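Local coordinates for GTP cyclohydrolase 1 type 2 homolog (Staphylococcus aureus subsp. aureus, PDB 3LNL), which is of unknown function but, as a NIF3-family protein, binds a pair of zinc ions and assembles into a toroidal hexamer capped by PII-like domains, at residues T45-C49 with I66-P70; K337-K341 with V357-I362; W26-L32 with P70-K74. The protein carries 2 engineered substitutions. All coordinates share one frame; numbering follows the deposited sequence.

Interaction 1 (T45-C49 with I66-P70). With ZN (zinc ion), chain G; ZN (zinc ion), chain F.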
loop_
_atom_site.group_PDB
_atom_site.type_symbol
_atom_site.label_atom_id
_atom_site.label_comp_id
_atom_site.label_asym_id
_atom_site.label_seq_id
_atom_site.Cartn_x
_atom_site.Cartn_y
_atom_site.Cartn_z
ATOM N N THR B 45 -8.470 -35.636 -17.959
ATOM C CA THR B 45 -7.441 -34.760 -17.361
ATOM C C THR B 45 -6.635 -33.958 -18.405
ATOM O O THR B 45 -6.423 -34.418 -19.528
ATOM C CB THR B 45 -6.471 -35.547 -16.449
ATOM O OG1 THR B 45 -5.628 -36.411 -17.252
ATOM C CG2 THR B 45 -7.263 -36.361 -15.389
ATOM N N ALA B 46 -6.231 -32.736 -18.019
ATOM C CA ALA B 46 -5.640 -31.803 -18.944
ATOM C C ALA B 46 -4.669 -30.886 -18.175
ATOM O O ALA B 46 -4.838 -30.712 -16.960
ATOM C CB ALA B 46 -6.740 -30.983 -19.610
ATOM N N LEU B 47 -3.677 -30.315 -18.875
ATOM C CA LEU B 47 -2.870 -29.266 -18.278
ATOM C C LEU B 47 -3.611 -27.934 -18.428
ATOM O O LEU B 47 -3.910 -27.241 -17.426
ATOM C CB LEU B 47 -1.467 -29.210 -18.932
ATOM C CG LEU B 47 -0.543 -28.053 -18.607
ATOM C CD1 LEU B 47 -0.295 -28.027 -17.070
ATOM C CD2 LEU B 47 0.800 -28.124 -19.395
ATOM N N ASP B 48 -3.901 -27.578 -19.673
ATOM C CA ASP B 48 -4.644 -26.405 -20.041
ATOM C C ASP B 48 -5.882 -26.913 -20.778
ATOM O O ASP B 48 -5.764 -27.773 -21.680
ATOM C CB ASP B 48 -3.855 -25.524 -21.011
ATOM C CG ASP B 48 -2.741 -24.741 -20.301
ATOM O OD1 ASP B 48 -3.078 -23.923 -19.446
ATOM O OD2 ASP B 48 -1.567 -24.926 -20.642
ATOM N N CYS B 49 -7.036 -26.346 -20.411
ATOM C CA CYS B 49 -8.317 -26.702 -21.060
ATOM C C CYS B 49 -8.502 -25.841 -22.301
ATOM O O CYS B 49 -9.114 -24.780 -22.224
ATOM C CB CYS B 49 -9.466 -26.464 -20.124
ATOM S SG CYS B 49 -11.041 -27.022 -20.871
ATOM N N ILE B 66 -10.863 -32.126 -15.667
ATOM C CA ILE B 66 -10.027 -31.607 -14.603
ATOM C C ILE B 66 -8.684 -31.108 -15.198
ATOM O O ILE B 66 -7.884 -31.900 -15.715
ATOM C CB ILE B 66 -9.703 -32.667 -13.541
ATOM C CG1 ILE B 66 -10.965 -33.249 -12.918
ATOM C CG2 ILE B 66 -8.821 -31.977 -12.398
ATOM C CD1 ILE B 66 -10.714 -34.421 -11.950
ATOM N N SER B 67 -8.443 -29.804 -15.117
ATOM C CA SER B 67 -7.217 -29.230 -15.618
ATOM C C SER B 67 -6.341 -28.821 -14.443
ATOM O O SER B 67 -6.829 -28.683 -13.319
ATOM C CB SER B 67 -7.501 -28.012 -16.532
ATOM O OG SER B 67 -7.969 -26.884 -15.770
ATOM N N HIS B 68 -5.044 -28.670 -14.709
ATOM C CA HIS B 68 -4.145 -28.094 -13.741
ATOM C C HIS B 68 -4.306 -26.570 -13.744
ATOM O O HIS B 68 -4.634 -25.967 -12.724
ATOM C CB HIS B 68 -2.700 -28.473 -14.036
ATOM C CG HIS B 68 -1.724 -27.962 -13.033
ATOM N ND1 HIS B 68 -1.942 -28.032 -11.676
ATOM C CD2 HIS B 68 -0.520 -27.368 -13.186
ATOM C CE1 HIS B 68 -0.885 -27.560 -11.041
ATOM N NE2 HIS B 68 -0.054 -27.038 -11.929
ATOM N N HIS B 69 -4.148 -25.959 -14.906
ATOM C CA HIS B 69 -4.217 -24.522 -15.000
ATOM C C HIS B 69 -5.689 -24.088 -15.020
ATOM O O HIS B 69 -6.499 -24.685 -15.737
ATOM C CB HIS B 69 -3.504 -24.013 -16.222
ATOM C CG HIS B 69 -2.012 -24.175 -16.162
ATOM N ND1 HIS B 69 -1.243 -24.340 -17.296
ATOM C CD2 HIS B 69 -1.160 -24.214 -15.119
ATOM C CE1 HIS B 69 0.026 -24.456 -16.944
ATOM N NE2 HIS B 69 0.117 -24.300 -15.637
ATOM N N PRO B 70 -6.024 -23.042 -14.281
ATOM C CA PRO B 70 -7.413 -22.589 -14.223
ATOM C C PRO B 70 -7.746 -21.792 -15.487
ATOM O O PRO B 70 -7.096 -20.808 -15.823
ATOM C CB PRO B 70 -7.443 -21.720 -12.945
ATOM C CG PRO B 70 -6.075 -21.284 -12.750
ATOM C CD PRO B 70 -5.178 -22.320 -13.328
HETATM ZN ZN ZN G . 1.844 -25.989 -11.459
HETATM ZN ZN ZN F . 1.871 -23.922 -14.316
HETATM O O HOH W 1 -7.067 -24.328 -18.459
HETATM O O HOH W 2 0.997 -21.860 -14.203
HETATM O O HOH W 3 3.414 -22.993 -13.008
HETATM O O HOH W 4 1.047 -24.277 -12.348
HETATM O O HOH W 5 3.476 -24.535 -11.295
#

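Interaction 2 (K337-K341 with V357-I362)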
loop_
_atom_site.group_PDB
_atom_site.type_symbol
_atom_site.label_atom_id
_atom_site.label_comp_id
_atom_site.label_asym_id
_atom_site.label_seq_id
_atom_site.Cartn_x
_atom_site.Cartn_y
_atom_site.Cartn_z
ATOM N N LYS B 337 -1.189 -34.999 -16.455
ATOM C CA LYS B 337 -2.387 -35.549 -17.071
ATOM C C LYS B 337 -2.433 -37.048 -16.776
ATOM O O LYS B 337 -3.388 -37.556 -16.209
ATOM C CB LYS B 337 -2.400 -35.287 -18.595
ATOM C CG LYS B 337 -2.429 -33.794 -18.982
ATOM C CD LYS B 337 -2.590 -33.547 -20.451
ATOM C CE LYS B 337 -1.387 -34.163 -21.251
ATOM N NZ LYS B 337 -1.567 -33.770 -22.652
ATOM N N GLU B 338 -1.392 -37.771 -17.173
ATOM C CA GLU B 338 -1.278 -39.178 -16.841
ATOM C C GLU B 338 -1.138 -39.388 -15.343
ATOM O O GLU B 338 -1.712 -40.320 -14.799
ATOM C CB GLU B 338 -0.085 -39.855 -17.540
ATOM C CG GLU B 338 -0.211 -39.936 -19.083
ATOM C CD GLU B 338 -1.266 -40.917 -19.597
ATOM O OE1 GLU B 338 -1.463 -40.926 -20.835
ATOM O OE2 GLU B 338 -1.894 -41.655 -18.806
ATOM N N GLY B 339 -0.410 -38.515 -14.662
ATOM C CA GLY B 339 -0.251 -38.697 -13.227
ATOM C C GLY B 339 -1.573 -38.572 -12.480
ATOM O O GLY B 339 -1.856 -39.338 -11.558
ATOM N N LEU B 340 -2.365 -37.577 -12.832
ATOM C CA LEU B 340 -3.630 -37.370 -12.148
ATOM C C LEU B 340 -4.644 -38.448 -12.558
ATOM O O LEU B 340 -5.451 -38.907 -11.713
ATOM C CB LEU B 340 -4.203 -35.983 -12.419
ATOM C CG LEU B 340 -5.546 -35.656 -11.742
ATOM C CD1 LEU B 340 -5.392 -35.702 -10.132
ATOM C CD2 LEU B 340 -6.042 -34.259 -12.268
ATOM N N LYS B 341 -4.573 -38.898 -13.814
ATOM C CA LYS B 341 -5.391 -40.017 -14.251
ATOM C C LYS B 341 -5.125 -41.234 -13.378
ATOM O O LYS B 341 -6.060 -41.880 -12.921
ATOM C CB LYS B 341 -5.169 -40.389 -15.700
ATOM C CG LYS B 341 -5.809 -41.788 -16.058
ATOM C CD LYS B 341 -5.175 -42.445 -17.199
ATOM C CE LYS B 341 -5.836 -43.782 -17.507
ATOM N NZ LYS B 341 -5.643 -44.161 -18.935
ATOM N N VAL B 357 -11.630 -42.585 -16.569
ATOM C CA VAL B 357 -10.767 -41.450 -16.513
ATOM C C VAL B 357 -9.743 -41.631 -17.636
ATOM O O VAL B 357 -9.237 -42.740 -17.840
ATOM C CB VAL B 357 -10.065 -41.359 -15.160
ATOM C CG1 VAL B 357 -9.193 -40.094 -15.100
ATOM C CG2 VAL B 357 -11.081 -41.396 -13.987
ATOM N N GLU B 358 -9.494 -40.577 -18.402
ATOM C CA GLU B 358 -8.471 -40.644 -19.461
ATOM C C GLU B 358 -7.667 -39.380 -19.394
ATOM O O GLU B 358 -8.209 -38.303 -19.132
ATOM C CB GLU B 358 -9.136 -40.739 -20.840
ATOM C CG GLU B 358 -9.758 -42.080 -21.143
ATOM C CD GLU B 358 -10.256 -42.138 -22.575
ATOM O OE1 GLU B 358 -9.518 -41.737 -23.494
ATOM O OE2 GLU B 358 -11.432 -42.502 -22.780
ATOM N N ALA B 359 -6.378 -39.496 -19.647
ATOM C CA ALA B 359 -5.520 -38.360 -19.790
ATOM C C ALA B 359 -5.667 -37.814 -21.248
ATOM O O ALA B 359 -5.588 -38.599 -22.193
ATOM C CB ALA B 359 -4.102 -38.807 -19.525
ATOM N N SER B 360 -5.973 -36.530 -21.419
ATOM C CA SER B 360 -5.998 -35.915 -22.762
ATOM C C SER B 360 -4.659 -36.125 -23.451
ATOM O O SER B 360 -3.607 -35.881 -22.876
ATOM C CB SER B 360 -6.261 -34.390 -22.716
ATOM O OG SER B 360 -6.088 -33.802 -24.028
ATOM N N THR B 361 -4.727 -36.606 -24.682
ATOM C CA THR B 361 -3.570 -36.888 -25.507
ATOM C C THR B 361 -3.116 -35.671 -26.298
ATOM O O THR B 361 -2.092 -35.720 -26.964
ATOM C CB THR B 361 -3.929 -38.003 -26.564
ATOM O OG1 THR B 361 -5.015 -37.528 -27.410
ATOM C CG2 THR B 361 -4.420 -39.275 -25.873
ATOM N N ILE B 362 -3.873 -34.582 -26.265
ATOM C CA ILE B 362 -3.526 -33.434 -27.089
ATOM C C ILE B 362 -2.277 -32.707 -26.544
ATOM O O ILE B 362 -2.217 -32.364 -25.386
ATOM C CB ILE B 362 -4.727 -32.508 -27.223
ATOM C CG1 ILE B 362 -5.824 -33.264 -28.025
ATOM C CG2 ILE B 362 -4.322 -31.163 -27.975
ATOM C CD1 ILE B 362 -7.097 -32.679 -27.904
HETATM O O HOH W 6 -1.601 -37.773 -21.886
HETATM O O HOH W 7 -5.597 -42.051 -20.485
#

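Interaction 3 (W26-L32 with P70-K74)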
loop_
_atom_site.group_PDB
_atom_site.type_symbol
_atom_site.label_atom_id
_atom_site.label_comp_id
_atom_site.label_asym_id
_atom_site.label_seq_id
_atom_site.Cartn_x
_atom_site.Cartn_y
_atom_site.Cartn_z
ATOM N N TRP B 26 -4.106 -16.440 -3.781
ATOM C CA TRP B 26 -4.373 -15.779 -5.065
ATOM C C TRP B 26 -4.953 -16.715 -6.153
ATOM O O TRP B 26 -5.338 -16.235 -7.196
ATOM C CB TRP B 26 -3.105 -15.092 -5.634
ATOM C CG TRP B 26 -1.914 -15.994 -5.685
ATOM C CD1 TRP B 26 -0.891 -16.046 -4.775
ATOM C CD2 TRP B 26 -1.625 -17.001 -6.681
ATOM N NE1 TRP B 26 0.008 -17.050 -5.135
ATOM C CE2 TRP B 26 -0.411 -17.636 -6.299
ATOM C CE3 TRP B 26 -2.262 -17.423 -7.832
ATOM C CZ2 TRP B 26 0.145 -18.668 -7.020
ATOM C CZ3 TRP B 26 -1.691 -18.465 -8.566
ATOM C CH2 TRP B 26 -0.491 -19.063 -8.153
ATOM N N ASP B 27 -4.935 -18.038 -5.942
ATOM C CA ASP B 27 -5.249 -18.981 -6.998
ATOM C C ASP B 27 -6.780 -19.079 -7.168
ATOM O O ASP B 27 -7.554 -18.538 -6.345
ATOM C CB ASP B 27 -4.669 -20.346 -6.625
ATOM C CG ASP B 27 -4.392 -21.227 -7.801
ATOM O OD1 ASP B 27 -4.730 -20.890 -8.952
ATOM O OD2 ASP B 27 -3.829 -22.336 -7.540
ATOM N N ASN B 28 -7.198 -19.702 -8.257
ATOM C CA ASN B 28 -8.598 -19.940 -8.538
ATOM C C ASN B 28 -8.810 -21.421 -8.780
ATOM O O ASN B 28 -8.544 -21.920 -9.878
ATOM C CB ASN B 28 -9.018 -19.105 -9.726
ATOM C CG ASN B 28 -10.530 -19.015 -9.859
ATOM O OD1 ASN B 28 -11.224 -19.032 -8.866
ATOM N ND2 ASN B 28 -11.037 -18.979 -11.087
ATOM N N VAL B 29 -9.257 -22.144 -7.748
ATOM C CA VAL B 29 -9.316 -23.615 -7.806
ATOM C C VAL B 29 -10.689 -24.166 -7.515
ATOM O O VAL B 29 -11.570 -23.456 -6.998
ATOM C CB VAL B 29 -8.242 -24.310 -6.910
ATOM C CG1 VAL B 29 -6.809 -23.979 -7.400
ATOM C CG2 VAL B 29 -8.399 -23.952 -5.447
ATOM N N GLY B 30 -10.906 -25.416 -7.897
ATOM C CA GLY B 30 -12.173 -26.055 -7.651
ATOM C C GLY B 30 -13.058 -26.079 -8.872
ATOM O O GLY B 30 -12.570 -26.076 -10.010
ATOM N N LEU B 31 -14.367 -26.141 -8.650
ATOM C CA LEU B 31 -15.333 -26.185 -9.790
ATOM C C LEU B 31 -15.408 -24.777 -10.368
ATOM O O LEU B 31 -15.944 -23.900 -9.734
ATOM C CB LEU B 31 -16.721 -26.647 -9.326
ATOM C CG LEU B 31 -17.780 -26.761 -10.421
ATOM C CD1 LEU B 31 -17.345 -27.772 -11.463
ATOM C CD2 LEU B 31 -19.175 -27.092 -9.828
ATOM N N LEU B 32 -14.833 -24.554 -11.543
ATOM C CA LEU B 32 -14.812 -23.211 -12.131
ATOM C C LEU B 32 -16.028 -23.008 -13.020
ATOM O O LEU B 32 -16.545 -21.900 -13.145
ATOM C CB LEU B 32 -13.549 -22.995 -12.970
ATOM C CG LEU B 32 -12.211 -23.046 -12.167
ATOM C CD1 LEU B 32 -11.002 -22.457 -12.963
ATOM C CD2 LEU B 32 -12.392 -22.346 -10.774
ATOM N N PRO B 70 -6.024 -23.042 -14.281
ATOM C CA PRO B 70 -7.413 -22.589 -14.223
ATOM C C PRO B 70 -7.746 -21.792 -15.487
ATOM O O PRO B 70 -7.096 -20.808 -15.823
ATOM C CB PRO B 70 -7.443 -21.720 -12.945
ATOM C CG PRO B 70 -6.075 -21.284 -12.750
ATOM C CD PRO B 70 -5.178 -22.320 -13.328
ATOM N N LEU B 71 -8.782 -22.205 -16.201
ATOM C CA LEU B 71 -9.149 -21.549 -17.434
ATOM C C LEU B 71 -9.613 -20.122 -17.129
ATOM O O LEU B 71 -9.442 -19.218 -17.958
ATOM C CB LEU B 71 -10.265 -22.327 -18.106
ATOM C CG LEU B 71 -10.822 -21.844 -19.441
ATOM C CD1 LEU B 71 -9.695 -21.814 -20.531
ATOM C CD2 LEU B 71 -12.013 -22.691 -19.875
ATOM N N ILE B 72 -10.253 -19.957 -15.981
ATOM C CA ILE B 72 -10.622 -18.620 -15.484
ATOM C C ILE B 72 -9.685 -18.351 -14.343
ATOM O O ILE B 72 -9.654 -19.108 -13.376
ATOM C CB ILE B 72 -12.071 -18.528 -15.006
ATOM C CG1 ILE B 72 -13.029 -18.820 -16.160
ATOM C CG2 ILE B 72 -12.375 -17.072 -14.381
ATOM C CD1 ILE B 72 -14.507 -19.033 -15.693
ATOM N N PHE B 73 -8.859 -17.333 -14.484
ATOM C CA PHE B 73 -7.902 -17.011 -13.437
ATOM C C PHE B 73 -8.243 -15.671 -12.861
ATOM O O PHE B 73 -8.815 -15.602 -11.784
ATOM C CB PHE B 73 -6.467 -17.117 -13.930
ATOM C CG PHE B 73 -5.464 -16.839 -12.881
ATOM C CD1 PHE B 73 -5.459 -17.565 -11.687
ATOM C CD2 PHE B 73 -4.508 -15.844 -13.066
ATOM C CE1 PHE B 73 -4.542 -17.305 -10.696
ATOM C CE2 PHE B 73 -3.555 -15.554 -12.045
ATOM C CZ PHE B 73 -3.581 -16.276 -10.867
ATOM N N LYS B 74 -7.974 -14.596 -13.571
ATOM C CA LYS B 74 -8.518 -13.339 -13.114
ATOM C C LYS B 74 -9.942 -13.281 -13.696
ATOM O O LYS B 74 -10.236 -13.800 -14.775
ATOM C CB LYS B 74 -7.600 -12.175 -13.499
ATOM C CG LYS B 74 -6.197 -12.380 -12.909
ATOM C CD LYS B 74 -5.557 -11.118 -12.318
ATOM C CE LYS B 74 -4.403 -11.445 -11.331
ATOM N NZ LYS B 74 -3.169 -12.041 -11.986
#

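Interaction 1 (T45-C49 with I66-P70)
Leu-47 and His-69 run side by side in the same direction, and the leucine lays one methyl over the imidazole: CD1 sits 3.9 Å from the centroid of the His-69 ring, 22° off its normal and offset toward the rim, a CH-pi contact. The same CD1 approaches the edge of His-68, close to that ring's plane; this methyl thus touches both metal ligands, one at its face and one at its edge. Asp-48 comes to His-69 from another side, at the rim of the ring. His-69 ND1 donates its N-H to Asp-48 OD1 over 2.9 Å; the oxygen lies almost in the imidazole plane, whereas the donor stands above the carboxylate plane, the two planes being clearly tilted. NE2 of His-69 binds the zinc ion of chain F, 2.2 Å away.

Both histidines lie near the C-terminal end of strand 64-67, which runs parallel to strand 43-46 in the beta-alpha-beta unit that helix 51-60 completes. Ala-46 N binds Ile-66 O and His-68 N binds Ala-46 O, each at 3.0 Å; further along, His-69 N donates nearly straight to Leu-47 O at 2.8 Å. Functional residues gathered at the C-terminal ends of parallel strands are a familiar layout of alpha/beta folds; here one strand end brings two ligands and its neighbour the second-shell Asp-48. The two histidines send their rings to different ions: His-68 CG is anti to the backbone N (chi1 -177°), that of His-69 anti to the carbonyl carbon (chi1 -69°). His-68 NE2 holds the zinc ion of chain G with Asp-106, and Glu-333 and a water bridge the two metals. His-68 ND1 bonds Met-101 O, while Asp-48 OD2 is held by His-312 of a neighbouring subunit, a second-shell link across the interface.

Interaction 2 (K337-K341 with V357-I362)
Helix 336-350 packs on one face of a mixed sheet, and the contact joins its first turn to strand 357-359, the outermost strand of that sheet within the chain. The helix and strand segments run almost antiparallel, at 164°, with their axes 7.3 Å apart, as expected when a helix folds back through a short connection onto the next strand of an alpha/beta layer.

Ala-359 lies at the centre. Its CB points to the helix, 4.0 Å from CB of Lys-337, and receives the carboxylate of Glu-338, whose CD is 3.5 Å from it; a bend at chi2 (-71°) folds the glutamate back over the methyl. One turn on, Lys-341 slides past Val-357 in the opposite direction, with its CG 3.9 Å from Val-357 CG1. Extended beyond CG, the lysine runs across the strand's backbone, and its ammonium reaches a water that also accepts from Ala-359 N.

Lys-337 heads for the end of the strand. A bend at chi3 (-61°) brings NZ to Ser-360 O, 2.9 Å away, which it meets from above the carbonyl plane. The same carbonyl takes a water that bonds weakly to Glu-338 OE1. Beyond it the chain turns: Ser-360 OG accepts from Ile-362 N in an ST turn, and this hydroxyl is also bonded to Glu-56 of helix 51-60, which binds Thr-361 N too.

Both lysines thus lay their aliphatic stems on the strand and carry their ammonium groups to main-chain polar atoms, directly or through water. Within this contact the ammonium of Lys-337 is bonded to a backbone carbonyl, whose dipole would partly offset its charge, and the joint between helix and strand end combines methyl packing with directional bonds to the backbone.

Interaction 3 (W26-L32 with P70-K74)
Asn-28 reaches across to the loop 70-74 with its amide, and ND2 donates to Ile-72 O at 2.7 Å. The bond is almost straight at the hydrogen, and the acceptor lies in the plane of the asparagine amide, although the donor stands well above the carbonyl plane of Ile-72. The conformation accounts for the reach: CG is turned anti to the backbone N (chi1 -165°), which carries the amide outward over the loop. The same nitrogen also bonds Thr-77 O of a neighbouring subunit; this amide nitrogen therefore holds both the loop and the adjoining chain.

Trp-26 and Phe-73 meet rim to rim. Their planes are nearly perpendicular, at 84°, yet neither ring sits over the face of the other; Trp-26 CE3 comes in at the edge of the phenyl ring, 3.5 Å from Phe-73 CZ. The tryptophan takes the sterically tighter first torsion (chi1 51°), with CG between the backbone N and the carbonyl carbon, while Phe-73 leaves the backbone pointing away and only its far end swings back to this meeting.

Between them and the strand lies Pro-70. Its CB packs 3.6 Å from Leu-32 CD1 and only 3.3 Å from Asn-28 O, a buried carbonyl oxygen with no polar partner. Asp-27 passes at about a right angle to the proline; its OD1 accepts from Asn-28 N at 2.8 Å and from His-102, and OD2 is bonded to Thr-103. Leu-32 CD1 also nears Ile-72 O.

The arrangement is loop-on-loop packing at the rim of a metal site: the segment leading into strand 30-32, the outermost strand of the sheet within the chain, closes against the loop that directly follows the zinc-binding His-69, beside a subunit interface of the toroid.

Overall arrangement
All three contacts touch the same mixed sheet, and interaction 1 lies between the others, its centre 10 Å from each. It holds two ligands of the dinuclear zinc site. Interaction 2 joins it on one side: Thr-45 OG1 lies 2.7 Å from Lys-337 O, Thr-45 O lies 2.9 Å from Ser-360 N, and Ile-66 packs on Leu-340. Interaction 3 shares Pro-70 with it and adds packing of Leu-71 CD1 on Cys-49 O at 3.5 Å. Interactions 2 and 3 do not touch, their nearest atoms being about 11 Å apart. The nearest zinc ion is about 7 Å from the Pro-70 side chain, and the one nearest Lys-337 about 12 Å from its side chain.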